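Local coordinates for protein probable ATP-dependent kinase TDA10 (Saccharomyces cerevisiae, PDB 1ODF) that is a probable ATP-dependent kinase of yet unknown substrate specificity, structurally close to bacterial pantothenate kinase, at residues 21-24 / 29-32; 38-43 / 250-255; 50-55 / 65-70; 82-87 / 92-97. All blocks are in the same frame, centred on the assembly; numbering follows the deposited sequence. Where two conformers were deposited one is given.

The four contacts are spread across this single-chain kinase. Interactions 1 and 3 lie on the same side of the chain's centre, their centres 15 Å apart: interaction 1 leads into strand 32-37, and interaction 3 packs the helix that follows that strand against the next strand, 65-69. Between them in the chain comes the predicted ATP-binding loop, gripped in interaction 2 by a tyrosine from far along the sequence. Interaction 4 is nested within the loop that interaction 2 closes. The nearest atoms of these two are about 5 Å apart, and each holds a sulfate. Interactions 1 and 4 are remotest, with centres 38 Å apart.

Interaction 1 (21-24 / 29-32); sequences PEWF and KCPL
The indole of Trp-23 has Leu-32 over one face, and at its edge Cys-30 SG and O and a water. CG of Leu-32 sits 3.5 Å from the centroid of the five-membered ring, only 7° off the normal, a CH-pi contact, while Leu-32 CB comes within 3.3 Å of Trp-23 NE1. Round the rim, Cys-30 SG meets Trp-23 CH2 at 3.6 Å, close to the plane of the six-membered ring, in a sulfur-aromatic contact. With CG anti to the backbone N (chi1 160°), the indole leaves the last turn of helix 8-24 and reaches across to the returning chain. Its N-H is used as well: Trp-23 NE1 donates to the water at 3.0 Å, and that water donates to Cys-30 O at 2.9 Å. Asn-28, Lys-203 and Ile-268 also touch the indole. A leucine in place of Trp-23 would probably open a gap over Leu-32 and leave the water without its indole donor. The chemistry is thus two-sided: an apolar face seals the start of strand 32-37 against the helix end, while one in-plane N-H, relayed by a water, satisfies a loop carbonyl that the ring itself does not bond.

Interaction 2 (38-43 / 250-255); sequences GPQGSG and PSYKLY. With SO4 (sulfate ion), chain B.
Tyr-252 reaches from its helix to the loop predicted to bind ATP, and its hydroxyl does nearly all the touching. The OH accepts from Gln-40 N at 3.0 Å, with a fairly straight N-H...O angle of 161°, and donates to Gln-40 OE1, also at 3.0 Å, the hydroxyl lying tilted 24° from the plane of that carbonyl. One residue thus clasps the phenol through both backbone and side chain; the bend in the Gln-40 chain at chi2 brings OE1 round to the ring's edge. Pro-39 closes in beside it, its CA 3.3 Å from Tyr-252 OH. A phenylalanine in place of Tyr-252 would probably leave Gln-40 N without its acceptor and Gln-40 OE1 without its hydroxyl donor, the amide then less fixed in its turn. Behind this first shell the loop braces itself with a type II turn: Pro-39 O accepts from both Ser-42 N at 3.0 Å and Ser-42 OG at 2.7 Å. The loop offers its amides to a sulfate: Gly-41 N, inside the turn, to O2 at 2.9 Å and Gly-43 N, just after it, to O1 at 2.7 Å, with Ser-45 N adding a third bond. This is the Walker A sequence of a P-loop, and the sulfate probably mimics a phosphate. Outward, the Tyr-252 ring meets Trp-161 edge-to-face. The loop joins strand 32-37 to helix 44-59, and helix 249-262, which supplies the tyrosine, packs through Pro-250, Ser-251 and Tyr-255 on Met-182 of helix 182-195.

Interaction 3 (50-55 / 65-70); sequences QIYNHL and IGYASI
This is a helix laid on the edge of a sheet, with Tyr-52 and Leu-55 of helix 44-59 packing on Ile-65 and Tyr-67 of strand 65-69, an outermost strand. The short segments run nearly antiparallel, at 169°, with their axes 9.2 Å apart at closest approach. Tyr-52 carries the contact. Its CG is anti to the backbone N (chi1 179°), which swings the ring off the helix and over the strand. Tyr-67 CB sits above the centre of that ring, 3.7 Å from the centroid, in a CH-pi contact, and the two tyrosine rings lie obliquely, with planes at 44°. From the edge comes the methyl branch of Ile-65, CG2 meeting Tyr-52 CD2 at 3.6 Å; the other branch reaches back to the helix, where Ile-65 CD1 is 4.4 Å from Leu-55 CB. At the polar end a water lies 3.1 Å from Tyr-52 OH and takes a hydrogen bond from Tyr-67 N at 3.0 Å. Gly-66 and Ala-68 pair with strand 155-160; on the outer side the amide of Tyr-67 bonds the water, as suits an edge strand. The hydroxyl of Tyr-67 bonds Ser-48 OG, one turn before Tyr-52 in helix 44-59. Strand 32-37, helix 44-59 and strand 65-69 form a beta-alpha-beta crossover that skips over strand 155-160, the opening unit of the P-loop kinase fold, with the predicted ATP-binding loop at the helix start.

Interaction 4 (82-87 / 92-97); sequences KLNEQF and LLQGRG. With SO4 (sulfate ion), chain C.
A loop folding back on the C-terminal end of a helix is what Asn-84 and Gln-94 hold together, through two side-chain-to-backbone hydrogen bonds. Asn-84 OD1 takes the backbone N-H of Gly-95 at 2.8 Å, lying in the carbonyl plane. In return, Gln-94 NE2 donates to Asn-84 O at 2.9 Å, the bend at chi2 (-53°) bringing it back there, close to its own amide plane. Asn-90 O is a second acceptor for Gln-94 NE2, which helps fix how the amide is turned; Gln-94 OE1 lies 3.2 Å from Asn-84 OD1, two acceptors with no bond between them. The apolar part lies beyond the helix end, where Leu-93 CD1 rests over a face of the Phe-87 ring, 3.6 Å from Phe-87 CD2. Further on, Arg-96 stretches out to a sulfate: NE gives O2 a nearly straight bond of 3.0 Å at the guanidinium edge, and NH2 a longer one of 3.3 Å to O3. Tyr-74 OH binds the same anion, while Arg-96 NH1 is anchored on Gly-138 O. The loop leads from helix 77-86 toward helix 104-114, and Phe-87 and Leu-92 lean on helix 182-195 at Asp-184, Lys-188 and Met-182.

Interaction 1 (21-24 / 29-32)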
loop_
_atom_site.group_PDB
_atom_site.type_symbol
_atom_site.label_atom_id
_atom_site.label_comp_id
_atom_site.label_asym_id
_atom_site.label_seq_id
_atom_site.Cartn_x
_atom_site.Cartn_y
_atom_site.Cartn_z
ATOM N N PRO A 21 -14.673 16.130 -6.094
ATOM C CA PRO A 21 -15.357 17.424 -6.148
ATOM C C PRO A 21 -16.379 17.541 -5.007
ATOM O O PRO A 21 -16.552 18.612 -4.420
ATOM C CB PRO A 21 -16.010 17.407 -7.525
ATOM C CG PRO A 21 -15.011 16.604 -8.341
ATOM C CD PRO A 21 -14.729 15.456 -7.404
ATOM N N GLU A 22 -17.047 16.431 -4.698
ATOM C CA GLU A 22 -18.022 16.409 -3.618
ATOM C C GLU A 22 -17.349 16.640 -2.261
ATOM O O GLU A 22 -17.954 17.199 -1.342
ATOM C CB GLU A 22 -18.801 15.089 -3.632
ATOM C CG GLU A 22 -19.948 15.087 -4.653
ATOM C CD GLU A 22 -20.670 13.747 -4.765
ATOM O OE1 GLU A 22 -20.643 12.957 -3.792
ATOM O OE2 GLU A 22 -21.283 13.488 -5.828
ATOM N N TRP A 23 -16.101 16.207 -2.129
ATOM C CA TRP A 23 -15.376 16.433 -0.891
ATOM C C TRP A 23 -15.019 17.928 -0.784
ATOM O O TRP A 23 -15.143 18.530 0.281
ATOM C CB TRP A 23 -14.101 15.592 -0.858
ATOM C CG TRP A 23 -13.070 16.104 0.121
ATOM C CD1 TRP A 23 -11.931 16.803 -0.173
ATOM C CD2 TRP A 23 -13.086 15.940 1.544
ATOM N NE1 TRP A 23 -11.227 17.081 0.981
ATOM C CE2 TRP A 23 -11.912 16.564 2.050
ATOM C CE3 TRP A 23 -13.976 15.329 2.444
ATOM C CZ2 TRP A 23 -11.605 16.588 3.420
ATOM C CZ3 TRP A 23 -13.675 15.353 3.803
ATOM C CH2 TRP A 23 -12.492 15.981 4.277
ATOM N N PHE A 24 -14.580 18.523 -1.894
ATOM C CA PHE A 24 -14.220 19.939 -1.905
ATOM C C PHE A 24 -15.446 20.838 -1.671
ATOM O O PHE A 24 -15.335 21.918 -1.095
ATOM C CB PHE A 24 -13.531 20.289 -3.227
ATOM C CG PHE A 24 -12.119 19.767 -3.328
ATOM C CD1 PHE A 24 -11.598 19.350 -4.548
ATOM C CD2 PHE A 24 -11.307 19.700 -2.197
ATOM C CE1 PHE A 24 -10.280 18.870 -4.643
ATOM C CE2 PHE A 24 -9.986 19.222 -2.282
ATOM C CZ PHE A 24 -9.474 18.808 -3.505
ATOM N N LYS A 29 -10.814 21.816 5.195
ATOM C CA LYS A 29 -9.424 22.207 4.998
ATOM C C LYS A 29 -8.445 21.080 5.325
ATOM O O LYS A 29 -7.286 21.127 4.912
ATOM C CB LYS A 29 -9.088 23.435 5.846
ATOM C CG LYS A 29 -9.507 24.760 5.245
ATOM C CD LYS A 29 -8.851 25.901 6.022
ATOM C CE LYS A 29 -9.185 27.256 5.443
ATOM N NZ LYS A 29 -8.574 27.482 4.105
ATOM N N CYS A 30 -8.901 20.078 6.074
ATOM C CA CYS A 30 -8.043 18.948 6.422
ATOM C C CYS A 30 -7.724 18.163 5.146
ATOM O O CYS A 30 -8.422 18.283 4.140
ATOM C CB CYS A 30 -8.748 18.042 7.435
ATOM S SG CYS A 30 -10.246 17.225 6.809
ATOM N N PRO A 31 -6.657 17.359 5.162
ATOM C CA PRO A 31 -6.324 16.594 3.956
ATOM C C PRO A 31 -7.377 15.524 3.634
ATOM O O PRO A 31 -8.123 15.067 4.506
ATOM C CB PRO A 31 -4.979 15.944 4.308
ATOM C CG PRO A 31 -4.459 16.762 5.465
ATOM C CD PRO A 31 -5.696 17.078 6.241
ATOM N N LEU A 32 -7.449 15.152 2.367
ATOM C CA LEU A 32 -8.342 14.091 1.933
ATOM C C LEU A 32 -7.343 13.022 1.510
ATOM O O LEU A 32 -6.485 13.275 0.658
ATOM C CB LEU A 32 -9.162 14.511 0.711
ATOM C CG LEU A 32 -10.314 13.627 0.186
ATOM C CD1 LEU A 32 -10.144 13.409 -1.292
ATOM C CD2 LEU A 32 -10.383 12.308 0.895
HETATM O O HOH W 1 -8.690 18.693 1.244
#

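Interaction 2 (38-43 / 250-255)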
loop_
_atom_site.group_PDB
_atom_site.type_symbol
_atom_site.label_atom_id
_atom_site.label_comp_id
_atom_site.label_asym_id
_atom_site.label_seq_id
_atom_site.Cartn_x
_atom_site.Cartn_y
_atom_site.Cartn_z
ATOM N N GLY A 38 -3.915 -3.352 -3.334
ATOM C CA GLY A 38 -4.065 -4.452 -4.268
ATOM C C GLY A 38 -2.898 -5.415 -4.183
ATOM O O GLY A 38 -1.800 -5.022 -3.795
ATOM N N PRO A 39 -3.102 -6.688 -4.534
ATOM C CA PRO A 39 -1.986 -7.632 -4.455
ATOM C C PRO A 39 -0.826 -7.210 -5.334
ATOM O O PRO A 39 -0.998 -6.459 -6.288
ATOM C CB PRO A 39 -2.614 -8.950 -4.909
ATOM C CG PRO A 39 -4.043 -8.808 -4.473
ATOM C CD PRO A 39 -4.350 -7.381 -4.898
ATOM N N GLN A 40 0.366 -7.678 -4.994
ATOM C CA GLN A 40 1.544 -7.364 -5.793
ATOM C C GLN A 40 1.305 -7.908 -7.205
ATOM O O GLN A 40 0.894 -9.056 -7.374
ATOM C CB GLN A 40 2.766 -8.021 -5.169
ATOM C CG GLN A 40 3.083 -7.492 -3.782
ATOM C CD GLN A 40 3.712 -8.544 -2.889
ATOM O OE1 GLN A 40 3.058 -9.526 -2.513
ATOM N NE2 GLN A 40 4.986 -8.350 -2.546
ATOM N N GLY A 41 1.546 -7.078 -8.214
ATOM C CA GLY A 41 1.332 -7.502 -9.585
ATOM C C GLY A 41 -0.034 -7.112 -10.144
ATOM O O GLY A 41 -0.299 -7.270 -11.336
ATOM N N SER A 42 -0.909 -6.599 -9.291
ATOM C CA SER A 42 -2.244 -6.213 -9.739
ATOM C C SER A 42 -2.233 -4.961 -10.615
ATOM O O SER A 42 -3.184 -4.714 -11.360
ATOM C CB SER A 42 -3.158 -5.984 -8.530
ATOM O OG SER A 42 -2.715 -4.886 -7.749
ATOM N N GLY A 43 -1.163 -4.172 -10.524
ATOM C CA GLY A 43 -1.074 -2.958 -11.312
ATOM C C GLY A 43 -1.536 -1.716 -10.558
ATOM O O GLY A 43 -1.563 -0.612 -11.117
ATOM N N PRO A 250 0.839 -15.807 3.504
ATOM C CA PRO A 250 0.166 -15.934 4.805
ATOM C C PRO A 250 -0.693 -14.694 5.098
ATOM O O PRO A 250 -1.846 -14.805 5.529
ATOM C CB PRO A 250 1.329 -16.090 5.781
ATOM C CG PRO A 250 2.360 -16.813 4.945
ATOM C CD PRO A 250 2.282 -16.082 3.626
ATOM N N SER A 251 -0.126 -13.519 4.844
ATOM C CA SER A 251 -0.848 -12.268 5.063
ATOM C C SER A 251 -2.122 -12.226 4.225
ATOM O O SER A 251 -3.187 -11.871 4.718
ATOM C CB SER A 251 0.036 -11.077 4.706
ATOM O OG SER A 251 1.101 -10.965 5.625
ATOM N N TYR A 252 -1.999 -12.589 2.953
ATOM C CA TYR A 252 -3.141 -12.600 2.047
ATOM C C TYR A 252 -4.247 -13.495 2.588
ATOM O O TYR A 252 -5.397 -13.068 2.705
ATOM C CB TYR A 252 -2.713 -13.085 0.648
ATOM C CG TYR A 252 -1.979 -12.043 -0.170
ATOM C CD1 TYR A 252 -0.787 -12.352 -0.831
ATOM C CD2 TYR A 252 -2.469 -10.739 -0.270
ATOM C CE1 TYR A 252 -0.100 -11.379 -1.568
ATOM C CE2 TYR A 252 -1.788 -9.762 -1.005
ATOM C CZ TYR A 252 -0.607 -10.085 -1.647
ATOM O OH TYR A 252 0.073 -9.104 -2.346
ATOM N N LYS A 253 -3.885 -14.729 2.926
ATOM C CA LYS A 253 -4.840 -15.697 3.449
ATOM C C LYS A 253 -5.512 -15.228 4.739
ATOM O O LYS A 253 -6.686 -15.503 4.966
ATOM C CB LYS A 253 -4.154 -17.040 3.717
ATOM C CG LYS A 253 -3.541 -17.695 2.498
ATOM C CD LYS A 253 -2.913 -19.038 2.865
ATOM C CE LYS A 253 -2.360 -19.747 1.632
ATOM N NZ LYS A 253 -1.871 -21.136 1.935
ATOM N N LEU A 254 -4.763 -14.531 5.585
ATOM C CA LEU A 254 -5.312 -14.054 6.842
ATOM C C LEU A 254 -6.212 -12.813 6.753
ATOM O O LEU A 254 -7.300 -12.808 7.319
ATOM C CB LEU A 254 -4.183 -13.747 7.828
ATOM C CG LEU A 254 -4.244 -14.389 9.222
ATOM C CD1 LEU A 254 -3.393 -13.568 10.175
ATOM C CD2 LEU A 254 -5.678 -14.462 9.722
ATOM N N TYR A 255 -5.770 -11.783 6.026
ATOM C CA TYR A 255 -6.508 -10.518 5.960
ATOM C C TYR A 255 -7.295 -10.117 4.720
ATOM O O TYR A 255 -8.251 -9.351 4.829
ATOM C CB TYR A 255 -5.553 -9.359 6.259
ATOM C CG TYR A 255 -4.582 -9.598 7.393
ATOM C CD1 TYR A 255 -3.219 -9.780 7.145
ATOM C CD2 TYR A 255 -5.016 -9.590 8.716
ATOM C CE1 TYR A 255 -2.309 -9.940 8.198
ATOM C CE2 TYR A 255 -4.121 -9.745 9.775
ATOM C CZ TYR A 255 -2.771 -9.919 9.512
ATOM O OH TYR A 255 -1.894 -10.050 10.562
HETATM S S SO4 B . 1.941 -3.577 -8.756
HETATM O O1 SO4 B . 1.456 -4.415 -9.867
HETATM O O2 SO4 B . 2.496 -4.435 -7.693
HETATM O O3 SO4 B . 3.000 -2.689 -9.255
HETATM O O4 SO4 B . 0.827 -2.759 -8.231
#

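Interaction 3 (50-55 / 65-70)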
loop_
_atom_site.group_PDB
_atom_site.type_symbol
_atom_site.label_atom_id
_atom_site.label_comp_id
_atom_site.label_asym_id
_atom_site.label_seq_id
_atom_site.Cartn_x
_atom_site.Cartn_y
_atom_site.Cartn_z
ATOM N N GLN A 50 -0.994 7.116 -12.150
ATOM C CA GLN A 50 -1.804 7.749 -13.181
ATOM C C GLN A 50 -2.784 8.740 -12.557
ATOM O O GLN A 50 -3.017 9.824 -13.089
ATOM C CB GLN A 50 -2.593 6.701 -13.967
ATOM C CG GLN A 50 -1.769 5.870 -14.930
ATOM C CD GLN A 50 -2.622 4.863 -15.678
ATOM O OE1 GLN A 50 -3.121 3.903 -15.091
ATOM N NE2 GLN A 50 -2.799 5.080 -16.974
ATOM N N ILE A 51 -3.358 8.362 -11.423
ATOM C CA ILE A 51 -4.318 9.217 -10.745
ATOM C C ILE A 51 -3.592 10.468 -10.234
ATOM O O ILE A 51 -4.114 11.586 -10.337
ATOM C CB ILE A 51 -5.006 8.464 -9.582
ATOM C CG1 ILE A 51 -5.938 7.391 -10.156
ATOM C CG2 ILE A 51 -5.795 9.419 -8.721
ATOM C CD1 ILE A 51 -6.932 7.930 -11.173
ATOM N N TYR A 52 -2.387 10.277 -9.696
ATOM C CA TYR A 52 -1.585 11.389 -9.204
ATOM C C TYR A 52 -1.485 12.412 -10.326
ATOM O O TYR A 52 -1.840 13.574 -10.152
ATOM C CB TYR A 52 -0.178 10.915 -8.837
ATOM C CG TYR A 52 0.751 12.007 -8.326
ATOM C CD1 TYR A 52 2.059 12.106 -8.797
ATOM C CD2 TYR A 52 0.339 12.907 -7.341
ATOM C CE1 TYR A 52 2.939 13.071 -8.302
ATOM C CE2 TYR A 52 1.211 13.876 -6.835
ATOM C CZ TYR A 52 2.513 13.950 -7.323
ATOM O OH TYR A 52 3.392 14.888 -6.831
ATOM N N ASN A 53 -1.015 11.969 -11.487
ATOM C CA ASN A 53 -0.874 12.863 -12.627
ATOM C C ASN A 53 -2.200 13.481 -13.034
ATOM O O ASN A 53 -2.270 14.673 -13.337
ATOM C CB ASN A 53 -0.254 12.127 -13.818
ATOM C CG ASN A 53 1.201 11.758 -13.578
ATOM O OD1 ASN A 53 1.974 12.556 -13.044
ATOM N ND2 ASN A 53 1.582 10.550 -13.977
ATOM N N HIS A 54 -3.246 12.663 -13.039
ATOM C CA HIS A 54 -4.588 13.115 -13.395
ATOM C C HIS A 54 -4.986 14.320 -12.534
ATOM O O HIS A 54 -5.442 15.340 -13.047
ATOM C CB HIS A 54 -5.576 11.961 -13.185
ATOM C CG HIS A 54 -7.005 12.298 -13.493
ATOM N ND1 HIS A 54 -7.469 12.500 -14.777
ATOM C CD2 HIS A 54 -8.087 12.409 -12.684
ATOM C CE1 HIS A 54 -8.772 12.714 -14.744
ATOM N NE2 HIS A 54 -9.173 12.663 -13.486
ATOM N N LEU A 55 -4.795 14.195 -11.224
ATOM C CA LEU A 55 -5.135 15.251 -10.272
ATOM C C LEU A 55 -4.216 16.465 -10.379
ATOM O O LEU A 55 -4.650 17.609 -10.196
ATOM C CB LEU A 55 -5.102 14.690 -8.842
ATOM C CG LEU A 55 -6.140 13.591 -8.574
ATOM C CD1 LEU A 55 -5.957 12.998 -7.178
ATOM C CD2 LEU A 55 -7.535 14.178 -8.735
ATOM N N ILE A 65 -1.114 18.460 -4.019
ATOM C CA ILE A 65 -1.258 17.012 -4.150
ATOM C C ILE A 65 -0.001 16.243 -3.742
ATOM O O ILE A 65 1.078 16.476 -4.274
ATOM C CB ILE A 65 -1.592 16.605 -5.614
ATOM C CG1 ILE A 65 -2.714 17.491 -6.176
ATOM C CG2 ILE A 65 -1.997 15.130 -5.667
ATOM C CD1 ILE A 65 -4.045 17.363 -5.459
ATOM N N GLY A 66 -0.151 15.314 -2.808
ATOM C CA GLY A 66 0.978 14.514 -2.368
ATOM C C GLY A 66 0.823 13.050 -2.760
ATOM O O GLY A 66 -0.293 12.541 -2.908
ATOM N N TYR A 67 1.944 12.363 -2.929
ATOM C CA TYR A 67 1.915 10.955 -3.300
ATOM C C TYR A 67 3.037 10.194 -2.622
ATOM O O TYR A 67 4.141 10.712 -2.448
ATOM C CB TYR A 67 2.045 10.798 -4.822
ATOM C CG TYR A 67 2.119 9.356 -5.287
ATOM C CD1 TYR A 67 3.280 8.591 -5.103
ATOM C CD2 TYR A 67 1.011 8.739 -5.864
ATOM C CE1 TYR A 67 3.330 7.246 -5.470
ATOM C CE2 TYR A 67 1.046 7.398 -6.243
ATOM C CZ TYR A 67 2.205 6.655 -6.041
ATOM O OH TYR A 67 2.226 5.330 -6.415
ATOM N N ALA A 68 2.749 8.957 -2.242
ATOM C CA ALA A 68 3.753 8.120 -1.622
ATOM C C ALA A 68 3.354 6.652 -1.663
ATOM O O ALA A 68 2.173 6.313 -1.648
ATOM C CB ALA A 68 3.988 8.553 -0.170
ATOM N N SER A 69 4.358 5.793 -1.765
ATOM C CA SER A 69 4.148 4.356 -1.715
ATOM C C SER A 69 4.524 4.055 -0.275
ATOM O O SER A 69 5.438 4.677 0.269
ATOM C CB SER A 69 5.110 3.618 -2.644
ATOM O OG SER A 69 5.331 2.296 -2.172
ATOM N N ILE A 70 3.821 3.137 0.365
ATOM C CA ILE A 70 4.170 2.817 1.739
ATOM C C ILE A 70 5.639 2.375 1.822
ATOM O O ILE A 70 6.302 2.588 2.837
ATOM C CB ILE A 70 3.241 1.705 2.318
ATOM C CG1 ILE A 70 3.581 1.445 3.789
ATOM C CG2 ILE A 70 3.365 0.432 1.494
ATOM C CD1 ILE A 70 3.300 2.626 4.713
HETATM O O HOH W 2 4.291 13.973 -3.963
#

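Interaction 4 (82-87 / 92-97)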
loop_
_atom_site.group_PDB
_atom_site.type_symbol
_atom_site.label_atom_id
_atom_site.label_comp_id
_atom_site.label_asym_id
_atom_site.label_seq_id
_atom_site.Cartn_x
_atom_site.Cartn_y
_atom_site.Cartn_z
ATOM N N LYS A 82 19.007 -4.319 12.266
ATOM C CA LYS A 82 18.689 -4.360 13.688
ATOM C C LYS A 82 17.424 -5.187 13.869
ATOM O O LYS A 82 17.313 -5.980 14.799
ATOM C CB LYS A 82 18.458 -2.941 14.220
ATOM C CG LYS A 82 17.881 -2.889 15.634
ATOM C CD LYS A 82 17.006 -1.642 15.846
ATOM C CE LYS A 82 17.823 -0.364 16.024
ATOM N NZ LYS A 82 18.562 -0.362 17.324
ATOM N N LEU A 83 16.469 -4.996 12.970
ATOM C CA LEU A 83 15.214 -5.729 13.024
ATOM C C LEU A 83 15.440 -7.219 12.771
ATOM O O LEU A 83 14.753 -8.061 13.349
ATOM C CB LEU A 83 14.234 -5.187 11.983
ATOM C CG LEU A 83 12.858 -5.860 12.031
ATOM C CD1 LEU A 83 12.147 -5.447 13.319
ATOM C CD2 LEU A 83 12.033 -5.473 10.805
ATOM N N ASN A 84 16.396 -7.535 11.896
ATOM C CA ASN A 84 16.703 -8.926 11.566
ATOM C C ASN A 84 17.033 -9.729 12.812
ATOM O O ASN A 84 16.458 -10.793 13.046
ATOM C CB ASN A 84 17.885 -9.015 10.595
ATOM C CG ASN A 84 17.510 -8.638 9.181
ATOM O OD1 ASN A 84 16.400 -8.923 8.727
ATOM N ND2 ASN A 84 18.440 -8.011 8.465
ATOM N N GLU A 85 17.967 -9.209 13.602
ATOM C CA GLU A 85 18.403 -9.865 14.829
ATOM C C GLU A 85 17.324 -9.854 15.903
ATOM O O GLU A 85 17.059 -10.881 16.530
ATOM C CB GLU A 85 19.669 -9.187 15.358
ATOM C CG GLU A 85 19.545 -7.681 15.475
ATOM C CD GLU A 85 20.848 -7.013 15.869
ATOM O OE1 GLU A 85 21.844 -7.161 15.124
ATOM O OE2 GLU A 85 20.873 -6.337 16.922
ATOM N N GLN A 86 16.699 -8.695 16.109
ATOM C CA GLN A 86 15.644 -8.561 17.108
ATOM C C GLN A 86 14.646 -9.707 16.961
ATOM O O GLN A 86 14.183 -10.268 17.951
ATOM C CB GLN A 86 14.927 -7.228 16.939
ATOM C CG GLN A 86 14.117 -6.796 18.142
ATOM C CD GLN A 86 13.270 -5.573 17.850
ATOM O OE1 GLN A 86 13.747 -4.599 17.260
ATOM N NE2 GLN A 86 12.006 -5.613 18.263
ATOM N N PHE A 87 14.321 -10.052 15.719
ATOM C CA PHE A 87 13.397 -11.148 15.444
ATOM C C PHE A 87 14.144 -12.214 14.650
ATOM O O PHE A 87 13.665 -12.707 13.630
ATOM C CB PHE A 87 12.184 -10.649 14.651
ATOM C CG PHE A 87 11.302 -9.705 15.425
ATOM C CD1 PHE A 87 11.701 -8.395 15.669
ATOM C CD2 PHE A 87 10.076 -10.136 15.930
ATOM C CE1 PHE A 87 10.895 -7.525 16.405
ATOM C CE2 PHE A 87 9.261 -9.274 16.669
ATOM C CZ PHE A 87 9.673 -7.963 16.905
ATOM N N LEU A 92 9.846 -14.326 8.306
ATOM C CA LEU A 92 9.065 -13.340 7.567
ATOM C C LEU A 92 9.558 -11.903 7.784
ATOM O O LEU A 92 9.286 -11.012 6.971
ATOM C CB LEU A 92 7.590 -13.442 7.961
ATOM C CG LEU A 92 6.920 -14.785 7.661
ATOM C CD1 LEU A 92 5.480 -14.743 8.121
ATOM C CD2 LEU A 92 6.992 -15.079 6.175
ATOM N N LEU A 93 10.293 -11.678 8.870
ATOM C CA LEU A 93 10.789 -10.340 9.168
ATOM C C LEU A 93 12.233 -10.107 8.758
ATOM O O LEU A 93 12.765 -9.003 8.924
ATOM C CB LEU A 93 10.611 -10.035 10.658
ATOM C CG LEU A 93 9.149 -9.820 11.067
ATOM C CD1 LEU A 93 9.072 -9.557 12.561
ATOM C CD2 LEU A 93 8.555 -8.641 10.268
ATOM N N GLN A 94 12.868 -11.145 8.227
ATOM C CA GLN A 94 14.249 -11.029 7.777
ATOM C C GLN A 94 14.213 -10.295 6.441
ATOM O O GLN A 94 13.641 -10.789 5.464
ATOM C CB GLN A 94 14.880 -12.415 7.602
ATOM C CG GLN A 94 14.955 -13.245 8.876
ATOM C CD GLN A 94 15.637 -12.506 10.019
ATOM O OE1 GLN A 94 16.674 -11.864 9.831
ATOM N NE2 GLN A 94 15.057 -12.600 11.216
ATOM N N GLY A 95 14.814 -9.109 6.413
ATOM C CA GLY A 95 14.831 -8.318 5.200
ATOM C C GLY A 95 13.555 -7.512 5.019
ATOM O O GLY A 95 12.494 -7.890 5.523
ATOM N N ARG A 96 13.661 -6.398 4.300
ATOM C CA ARG A 96 12.511 -5.541 4.035
ATOM C C ARG A 96 11.387 -6.357 3.400
ATOM O O ARG A 96 11.636 -7.384 2.770
ATOM C CB ARG A 96 12.904 -4.407 3.084
ATOM C CG ARG A 96 13.159 -4.859 1.645
ATOM C CD ARG A 96 13.397 -3.673 0.712
ATOM N NE ARG A 96 13.310 -4.060 -0.695
ATOM C CZ ARG A 96 14.350 -4.371 -1.468
ATOM N NH1 ARG A 96 15.586 -4.333 -0.985
ATOM N NH2 ARG A 96 14.144 -4.740 -2.726
ATOM N N GLY A 97 10.152 -5.905 3.575
ATOM C CA GLY A 97 9.037 -6.618 2.983
ATOM C C GLY A 97 7.697 -6.540 3.693
ATOM O O GLY A 97 6.841 -5.730 3.342
HETATM S S SO4 C . 10.316 -5.478 -2.489
HETATM O O1 SO4 C . 10.733 -6.668 -1.728
HETATM O O2 SO4 C . 10.513 -4.280 -1.661
HETATM O O3 SO4 C . 11.115 -5.368 -3.724
HETATM O O4 SO4 C . 8.892 -5.600 -2.846
#